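Local structure of GH86A beta-porphyranase (Bacteroides plebeius, 4AW7) at residues Leu38-Tyr43 / Asp62-Leu67; Phe215-Gly220 / Glu255-Ile260; Val250-Glu255 / Ser580-Val585. The protein cleaves the sulfated red-seaweed polysaccharide porphyran at beta-1,4 linkages between D-galactose and L-galactose-6-sulfate, yielding mostly a disaccharide. One frame throughout, in Å; residues are numbered along the deposited sequence. Where two conformers were deposited one is given.

Contact 1: residues Leu38-Tyr43 / Asp62-Leu67; sequences LDRSKY and DYQVGL
The helix-to-strand turn between helix 54-63 and strand 66-71 of the catalytic barrel receives the guanidinium of R40 at its backbone. Q64, the first residue beyond the helix, takes a positive phi, and its carbonyl is the acceptor: R40 NH2 donates to Q64 O at 2.9 Å. With an N-H...O angle of 177° the bond is nearly straight, and Q64 O lies in the guanidinium plane. On the acceptor side the fit is less exact, because the donor is tilted out of the carbonyl plane of Q64. A bend at chi3 (57°) turns the end of the R40 chain into this position. The Q64 side chain takes a different course. Its OE1 stands 4.0 Å above the centre of the guanidinium, over one face, and the amide and guanidinium planes are 87° apart; the stronger partner of OE1 is N367 N.

Two waters extend the bonding at the guanidinium edge. Water 1 accepts from R40 NH2 at 2.9 Å and donates to Y63 O at 2.8 Å. Water 2 accepts from R40 NE, also at 2.9 Å, and reaches Q64 O only weakly, at 3.4 Å. NH1 is taken up by the carbonyls of W365 and V368, so every R40 nitrogen has a partner. Were R40 an alanine, Q64 O and the carbonyls of W365 and V368 would probably lose their arginine donor, and the turn would be tied less firmly to the loop at 38-43.

This is a surface contact, bordered by helix 359-365, whose F362 is touched by Y63 and V65. Nearby, G66 makes backbone hydrogen bonds with F44 and I46, joining strand 66-71 to strand 45-46 in the parallel sheet.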
# COMPACT_ATOMS: atom_id res chain seq x y z
N LEU A 38 -2.94 8.57 13.39
CA LEU A 38 -2.01 7.81 12.57
C LEU A 38 -1.62 6.52 13.28
O LEU A 38 -1.22 6.53 14.46
CB LEU A 38 -0.74 8.62 12.31
CG LEU A 38 0.31 7.97 11.42
CD1 LEU A 38 -0.23 7.67 10.01
CD2 LEU A 38 1.53 8.86 11.32
N ASP A 39 -1.75 5.40 12.59
CA ASP A 39 -1.33 4.12 13.10
C ASP A 39 0.05 3.84 12.52
O ASP A 39 0.18 3.35 11.39
CB ASP A 39 -2.34 3.00 12.76
CG ASP A 39 -2.01 1.71 13.43
OD1 ASP A 39 -0.84 1.53 13.79
OD2 ASP A 39 -2.95 0.87 13.58
N ARG A 40 1.09 4.15 13.29
CA ARG A 40 2.45 3.96 12.78
C ARG A 40 2.70 2.51 12.37
O ARG A 40 3.45 2.27 11.43
CB ARG A 40 3.48 4.41 13.80
CG ARG A 40 3.57 5.91 14.00
CD ARG A 40 4.68 6.27 15.02
NE ARG A 40 5.97 5.75 14.62
CZ ARG A 40 6.80 6.34 13.77
NH1 ARG A 40 6.53 7.53 13.26
NH2 ARG A 40 7.92 5.73 13.41
N SER A 41 2.11 1.56 13.11
CA SER A 41 2.32 0.15 12.83
C SER A 41 1.77 -0.31 11.50
O SER A 41 2.04 -1.42 11.07
CB SER A 41 1.74 -0.71 13.93
OG SER A 41 0.33 -0.88 13.80
N LYS A 42 0.96 0.52 10.85
CA LYS A 42 0.49 0.22 9.49
C LYS A 42 1.46 0.61 8.40
O LYS A 42 1.25 0.22 7.26
CB LYS A 42 -0.92 0.80 9.25
CG LYS A 42 -1.99 0.08 10.05
CD LYS A 42 -3.38 0.59 9.81
CE LYS A 42 -4.44 -0.29 10.49
NZ LYS A 42 -5.81 0.10 10.05
N TYR A 43 2.51 1.35 8.74
CA TYR A 43 3.41 1.99 7.76
C TYR A 43 4.88 1.81 8.02
O TYR A 43 5.64 1.45 7.11
CB TYR A 43 3.09 3.50 7.64
CG TYR A 43 1.65 3.74 7.30
CD1 TYR A 43 1.16 3.42 6.02
CD2 TYR A 43 0.73 4.17 8.23
CE1 TYR A 43 -0.18 3.54 5.72
CE2 TYR A 43 -0.61 4.30 7.94
CZ TYR A 43 -1.07 3.99 6.67
OH TYR A 43 -2.43 4.09 6.42
N ASP A 62 15.29 2.48 18.17
CA ASP A 62 15.86 3.80 17.89
C ASP A 62 14.99 4.55 16.87
O ASP A 62 14.85 5.74 16.98
CB ASP A 62 17.27 3.69 17.31
CG ASP A 62 18.33 3.33 18.32
OD1 ASP A 62 18.07 3.47 19.52
OD2 ASP A 62 19.44 2.94 17.87
N TYR A 63 14.43 3.83 15.90
CA TYR A 63 13.71 4.48 14.79
C TYR A 63 12.22 4.32 14.92
O TYR A 63 11.48 4.88 14.11
CB TYR A 63 14.22 3.97 13.47
CG TYR A 63 15.59 4.48 13.13
CD1 TYR A 63 16.72 3.85 13.58
CD2 TYR A 63 15.74 5.56 12.28
CE1 TYR A 63 17.98 4.30 13.28
CE2 TYR A 63 17.00 6.02 11.96
CZ TYR A 63 18.12 5.38 12.46
OH TYR A 63 19.37 5.83 12.14
N GLN A 64 11.74 3.55 15.90
CA GLN A 64 10.31 3.33 16.17
C GLN A 64 9.59 2.62 15.03
O GLN A 64 8.64 3.13 14.43
CB GLN A 64 9.64 4.67 16.50
CG GLN A 64 10.40 5.40 17.57
CD GLN A 64 9.99 6.86 17.69
OE1 GLN A 64 9.12 7.41 16.92
NE2 GLN A 64 10.49 7.47 18.76
N VAL A 65 10.11 1.44 14.72
CA VAL A 65 9.75 0.66 13.56
C VAL A 65 9.17 -0.70 14.02
O VAL A 65 9.63 -1.27 15.01
CB VAL A 65 10.99 0.48 12.66
CG1 VAL A 65 10.71 -0.41 11.44
CG2 VAL A 65 11.45 1.85 12.23
N GLY A 66 8.18 -1.22 13.29
CA GLY A 66 7.54 -2.50 13.55
C GLY A 66 7.86 -3.54 12.50
O GLY A 66 8.66 -3.34 11.57
N LEU A 67 7.21 -4.68 12.69
CA LEU A 67 7.36 -5.83 11.77
C LEU A 67 6.04 -6.07 11.06
O LEU A 67 5.00 -5.62 11.52
CB LEU A 67 7.74 -7.08 12.58
CG LEU A 67 8.92 -6.86 13.53
CD1 LEU A 67 9.05 -8.15 14.36
CD2 LEU A 67 10.23 -6.47 12.83
O HOH W 1 10.36 6.13 11.89
O HOH W 2 5.86 3.43 16.38

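Contact 2: residues Phe215-Gly220 / Glu255-Ile260; sequences FIDRAG and EAYSYI
D217 OD1 is held from two sequence positions on the opposing helix: Y257 OH donates to it at 2.5 Å, and K261 NZ, one turn beyond the tyrosine, forms a salt bridge with it. The hydroxyl uses the syn lone pair of OD1, and carboxylate and ring planes lie 67° apart. The other oxygen, OD2, pairs with K213 NZ, so lysines from both helices probably stabilise the negative charge. Y257 reaches D217 because its ring swings anti to the backbone N (chi1 -171°), with OD1 lying near the ring plane at the edge.

Helices 212-219 and 245-262 are neighbours on the outside of the barrel, joined through strand 225-233. The axes of segments 215-219 and 255-260 approach to 11.0 Å, crossing at -37°, and the closest CA pair is I216 with S258.

Between them I216 lies against the same tyrosine. Its CG2 approaches Y257 CD2 obliquely at 3.8 Å, while I216 CD1 sits in the ring plane, 3.9 Å from Y257 CD2. The two side chains run alongside each other, pointing opposite ways. S258 OG, in the conformer given, is bonded to V254 O, and F226 of strand 225-233 is touched by both I216 and S258.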
# COMPACT_ATOMS: atom_id res chain seq x y z
N PHE A 215 -9.54 -14.56 -8.12
CA PHE A 215 -9.21 -14.75 -6.71
C PHE A 215 -10.31 -14.28 -5.79
O PHE A 215 -10.72 -15.00 -4.86
CB PHE A 215 -7.88 -14.04 -6.37
CG PHE A 215 -7.45 -14.28 -4.98
CD1 PHE A 215 -6.85 -15.47 -4.62
CD2 PHE A 215 -7.66 -13.32 -3.97
CE1 PHE A 215 -6.52 -15.74 -3.31
CE2 PHE A 215 -7.32 -13.59 -2.66
CZ PHE A 215 -6.75 -14.81 -2.33
N ILE A 216 -10.80 -13.07 -6.03
CA ILE A 216 -11.88 -12.54 -5.22
C ILE A 216 -13.12 -13.43 -5.31
O ILE A 216 -13.76 -13.72 -4.29
CB ILE A 216 -12.18 -11.07 -5.56
CG1 ILE A 216 -10.97 -10.19 -5.19
CG2 ILE A 216 -13.43 -10.59 -4.84
CD1 ILE A 216 -11.05 -8.76 -5.69
N ASP A 217 -13.45 -13.90 -6.50
CA ASP A 217 -14.64 -14.75 -6.68
C ASP A 217 -14.50 -16.11 -6.01
O ASP A 217 -15.43 -16.61 -5.40
CB ASP A 217 -14.90 -14.94 -8.18
CG ASP A 217 -15.42 -13.71 -8.86
OD1 ASP A 217 -15.99 -12.80 -8.17
OD2 ASP A 217 -15.33 -13.65 -10.11
N ARG A 218 -13.34 -16.73 -6.12
CA ARG A 218 -13.16 -18.13 -5.78
C ARG A 218 -12.60 -18.34 -4.36
O ARG A 218 -12.91 -19.32 -3.72
CB ARG A 218 -12.26 -18.79 -6.83
CG ARG A 218 -12.05 -20.28 -6.77
CD ARG A 218 -11.48 -20.75 -8.10
NE ARG A 218 -11.20 -22.17 -8.07
CZ ARG A 218 -11.37 -22.99 -9.10
NH1 ARG A 218 -11.82 -22.54 -10.27
NH2 ARG A 218 -11.07 -24.28 -8.97
N ALA A 219 -11.77 -17.43 -3.86
CA ALA A 219 -11.26 -17.45 -2.49
C ALA A 219 -11.69 -16.27 -1.62
O ALA A 219 -11.51 -16.34 -0.40
CB ALA A 219 -9.73 -17.55 -2.50
N GLY A 220 -12.23 -15.21 -2.21
CA GLY A 220 -12.42 -13.98 -1.45
C GLY A 220 -13.34 -14.06 -0.28
O GLY A 220 -13.13 -13.37 0.70
N GLU A 255 -10.96 -2.51 -4.22
CA GLU A 255 -12.04 -2.03 -3.34
C GLU A 255 -13.38 -2.02 -4.06
O GLU A 255 -14.41 -2.44 -3.51
CB GLU A 255 -11.71 -0.61 -2.85
CG GLU A 255 -10.53 -0.52 -1.93
CD GLU A 255 -10.20 0.91 -1.47
OE1 GLU A 255 -10.99 1.84 -1.75
OE2 GLU A 255 -9.18 1.16 -0.75
N ALA A 256 -13.39 -1.49 -5.29
CA ALA A 256 -14.63 -1.34 -6.04
C ALA A 256 -15.27 -2.69 -6.31
O ALA A 256 -16.51 -2.83 -6.16
CB ALA A 256 -14.33 -0.61 -7.35
N TYR A 257 -14.49 -3.71 -6.67
CA TYR A 257 -15.08 -5.03 -6.90
C TYR A 257 -15.48 -5.71 -5.60
O TYR A 257 -16.53 -6.36 -5.54
CB TYR A 257 -14.17 -5.90 -7.75
CG TYR A 257 -14.84 -7.17 -8.19
CD1 TYR A 257 -15.97 -7.13 -8.98
CD2 TYR A 257 -14.36 -8.41 -7.79
CE1 TYR A 257 -16.62 -8.29 -9.36
CE2 TYR A 257 -14.97 -9.59 -8.17
CZ TYR A 257 -16.12 -9.53 -8.94
OH TYR A 257 -16.77 -10.69 -9.36
N SER A 258 -14.69 -5.53 -4.55
CA SER A 258 -15.07 -6.08 -3.27
C SER A 258 -16.42 -5.52 -2.80
O SER A 258 -17.24 -6.26 -2.31
CB SER A 258 -14.01 -5.81 -2.22
OG SER A 258 -12.79 -6.43 -2.56
N TYR A 259 -16.64 -4.23 -2.99
CA TYR A 259 -17.93 -3.65 -2.66
C TYR A 259 -19.07 -4.34 -3.41
O TYR A 259 -20.13 -4.65 -2.83
CB TYR A 259 -17.90 -2.18 -3.00
CG TYR A 259 -19.21 -1.49 -2.72
CD1 TYR A 259 -19.54 -1.13 -1.44
CD2 TYR A 259 -20.12 -1.20 -3.75
CE1 TYR A 259 -20.75 -0.46 -1.16
CE2 TYR A 259 -21.32 -0.54 -3.50
CZ TYR A 259 -21.63 -0.18 -2.19
OH TYR A 259 -22.79 0.51 -1.95
N ILE A 260 -18.89 -4.53 -4.70
CA ILE A 260 -19.90 -5.20 -5.51
C ILE A 260 -20.13 -6.64 -5.07
O ILE A 260 -21.28 -7.10 -4.96
CB ILE A 260 -19.51 -5.11 -7.01
CG1 ILE A 260 -19.66 -3.68 -7.49
CG2 ILE A 260 -20.32 -6.09 -7.90
CD1 ILE A 260 -19.04 -3.45 -8.87

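Contact 3: residues Val250-Glu255 / Ser580-Val585; sequences VLDMVE and SMILQV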
# COMPACT_ATOMS: atom_id res chain seq x y z
N VAL A 250 -5.01 0.71 -9.19
CA VAL A 250 -4.84 -0.69 -8.85
C VAL A 250 -5.62 -1.03 -7.56
O VAL A 250 -6.36 -2.03 -7.51
CB VAL A 250 -3.34 -1.02 -8.70
CG1 VAL A 250 -3.13 -2.34 -7.95
CG2 VAL A 250 -2.68 -1.08 -10.10
N LEU A 251 -5.42 -0.20 -6.54
CA LEU A 251 -6.08 -0.46 -5.27
C LEU A 251 -7.55 -0.10 -5.28
O LEU A 251 -8.37 -0.83 -4.72
CB LEU A 251 -5.32 0.25 -4.12
CG LEU A 251 -3.86 -0.15 -3.95
CD1 LEU A 251 -3.28 0.64 -2.79
CD2 LEU A 251 -3.66 -1.64 -3.77
N ASP A 252 -7.91 0.97 -5.98
CA ASP A 252 -9.32 1.29 -6.14
C ASP A 252 -10.09 0.17 -6.81
O ASP A 252 -11.25 -0.06 -6.46
CB ASP A 252 -9.52 2.58 -6.95
CG ASP A 252 -9.37 3.85 -6.15
OD1 ASP A 252 -8.83 3.83 -5.02
OD2 ASP A 252 -9.83 4.93 -6.65
N MET A 253 -9.49 -0.55 -7.76
CA MET A 253 -10.25 -1.61 -8.43
C MET A 253 -10.59 -2.75 -7.49
O MET A 253 -11.68 -3.32 -7.55
CB MET A 253 -9.54 -2.13 -9.65
CG MET A 253 -10.46 -2.87 -10.61
SD MET A 253 -9.67 -3.12 -12.23
CE MET A 253 -11.10 -3.73 -13.16
N VAL A 254 -9.61 -3.11 -6.65
CA VAL A 254 -9.84 -4.16 -5.63
C VAL A 254 -11.00 -3.75 -4.72
O VAL A 254 -11.90 -4.54 -4.45
CB VAL A 254 -8.56 -4.49 -4.87
CG1 VAL A 254 -8.81 -5.46 -3.73
CG2 VAL A 254 -7.49 -5.01 -5.81
N GLU A 255 -10.96 -2.51 -4.22
CA GLU A 255 -12.04 -2.03 -3.34
C GLU A 255 -13.38 -2.02 -4.06
O GLU A 255 -14.41 -2.44 -3.51
CB GLU A 255 -11.71 -0.61 -2.85
CG GLU A 255 -10.53 -0.52 -1.93
CD GLU A 255 -10.20 0.91 -1.47
OE1 GLU A 255 -10.99 1.84 -1.75
OE2 GLU A 255 -9.18 1.16 -0.75
N SER A 580 -13.12 1.77 -12.33
CA SER A 580 -13.86 2.05 -11.09
C SER A 580 -14.19 3.53 -11.02
O SER A 580 -13.48 4.39 -11.55
CB SER A 580 -13.08 1.60 -9.84
OG SER A 580 -11.83 2.25 -9.71
N MET A 581 -15.29 3.79 -10.30
CA MET A 581 -15.78 5.14 -10.01
C MET A 581 -16.14 5.17 -8.55
O MET A 581 -17.00 4.44 -8.09
CB MET A 581 -17.01 5.45 -10.88
CG MET A 581 -16.70 5.52 -12.38
SD MET A 581 -15.96 7.07 -12.88
CE MET A 581 -17.44 8.07 -13.06
N ILE A 582 -15.45 6.06 -7.82
CA ILE A 582 -15.61 6.17 -6.37
C ILE A 582 -15.79 7.65 -6.03
O ILE A 582 -15.03 8.48 -6.51
CB ILE A 582 -14.37 5.60 -5.64
CG1 ILE A 582 -14.22 4.11 -5.94
CG2 ILE A 582 -14.45 5.84 -4.11
CD1 ILE A 582 -12.88 3.50 -5.57
N LEU A 583 -16.80 7.97 -5.21
CA LEU A 583 -16.95 9.34 -4.74
C LEU A 583 -16.29 9.49 -3.37
O LEU A 583 -16.53 8.68 -2.48
CB LEU A 583 -18.43 9.77 -4.64
CG LEU A 583 -19.14 10.01 -5.96
CD1 LEU A 583 -20.60 10.26 -5.73
CD2 LEU A 583 -18.50 11.18 -6.69
N GLN A 584 -15.48 10.53 -3.22
CA GLN A 584 -14.87 10.85 -1.93
C GLN A 584 -15.54 12.13 -1.42
O GLN A 584 -15.63 13.10 -2.15
CB GLN A 584 -13.37 11.07 -2.05
CG GLN A 584 -12.84 11.68 -0.77
CD GLN A 584 -11.36 11.78 -0.71
OE1 GLN A 584 -10.69 10.75 -0.63
NE2 GLN A 584 -10.81 13.04 -0.67
N VAL A 585 -16.02 12.07 -0.20
CA VAL A 585 -16.69 13.21 0.44
C VAL A 585 -15.98 13.51 1.76
O VAL A 585 -15.79 12.61 2.57
CB VAL A 585 -18.17 12.93 0.68
CG1 VAL A 585 -18.86 14.16 1.26
CG2 VAL A 585 -18.89 12.49 -0.61
O HOH W 3 -11.43 4.84 -8.87
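D252 and S580 meet where a barrel helix lies across a strand of the C-terminal beta region. The axes of segments 250-255 and 580-585 pass 8.4 Å apart at 85°, almost perpendicular, and the closest CA pair, M253 with S580, is separated by only 5.8 Å. The S580 side chain points toward the helix at this spacing, and its OG comes within 3.6 Å of D252 CB.

The close packing is made by I582, whose CD1 is set against the D252 side chain at 3.5 Å from OD2 and 3.6 Å from CG. Here a methyl touches a carboxylate, which finds its charge partners outside the two segments, R508 NE at OD2 and R307 NH1 at OD1. Paired with two arginines, the buried aspartate is likely to remain ionised.

Beside this packing the contact is looser and bridged by solvent. Water 3 is hydrogen-bonded to D252 OD2 at 2.7 Å and to S580 OG at 2.8 Å, linking two polar groups that do not bond directly. S580 OG faces this water from between its backbone N and carbonyl carbon (chi1 60°). M253 contributes less, its side chain keeping clear of segment 580-585.

The helix is thus enclosed between two sheets. L251 and V254 pack inward on barrel strand 268-276, while D252 and M253 touch M550 and F548 of strand 546-555; strand 577-589 itself is paired through S580 and I582 with strand 503-514.

Contacts 2 and 3 are buried and use the same helix, 245-262, with E255 common to both; their centres are 13 Å apart, and A256 CB packs on S580 CB at 3.6 Å. That helix meets a neighbouring barrel helix in contact 2 and a strand of the C-terminal beta region in contact 3. In each an aspartate is paired to basic residues, but contact 2 packs an isoleucine on a tyrosine that bonds the aspartate directly, whereas in contact 3 an isoleucine methyl rests on the aspartate, which water links to serine. Contact 1 lies at the surface across the chain's centre, about 29 Å and 26 Å from their centres, and relies on an arginine, backbone carbonyls and waters.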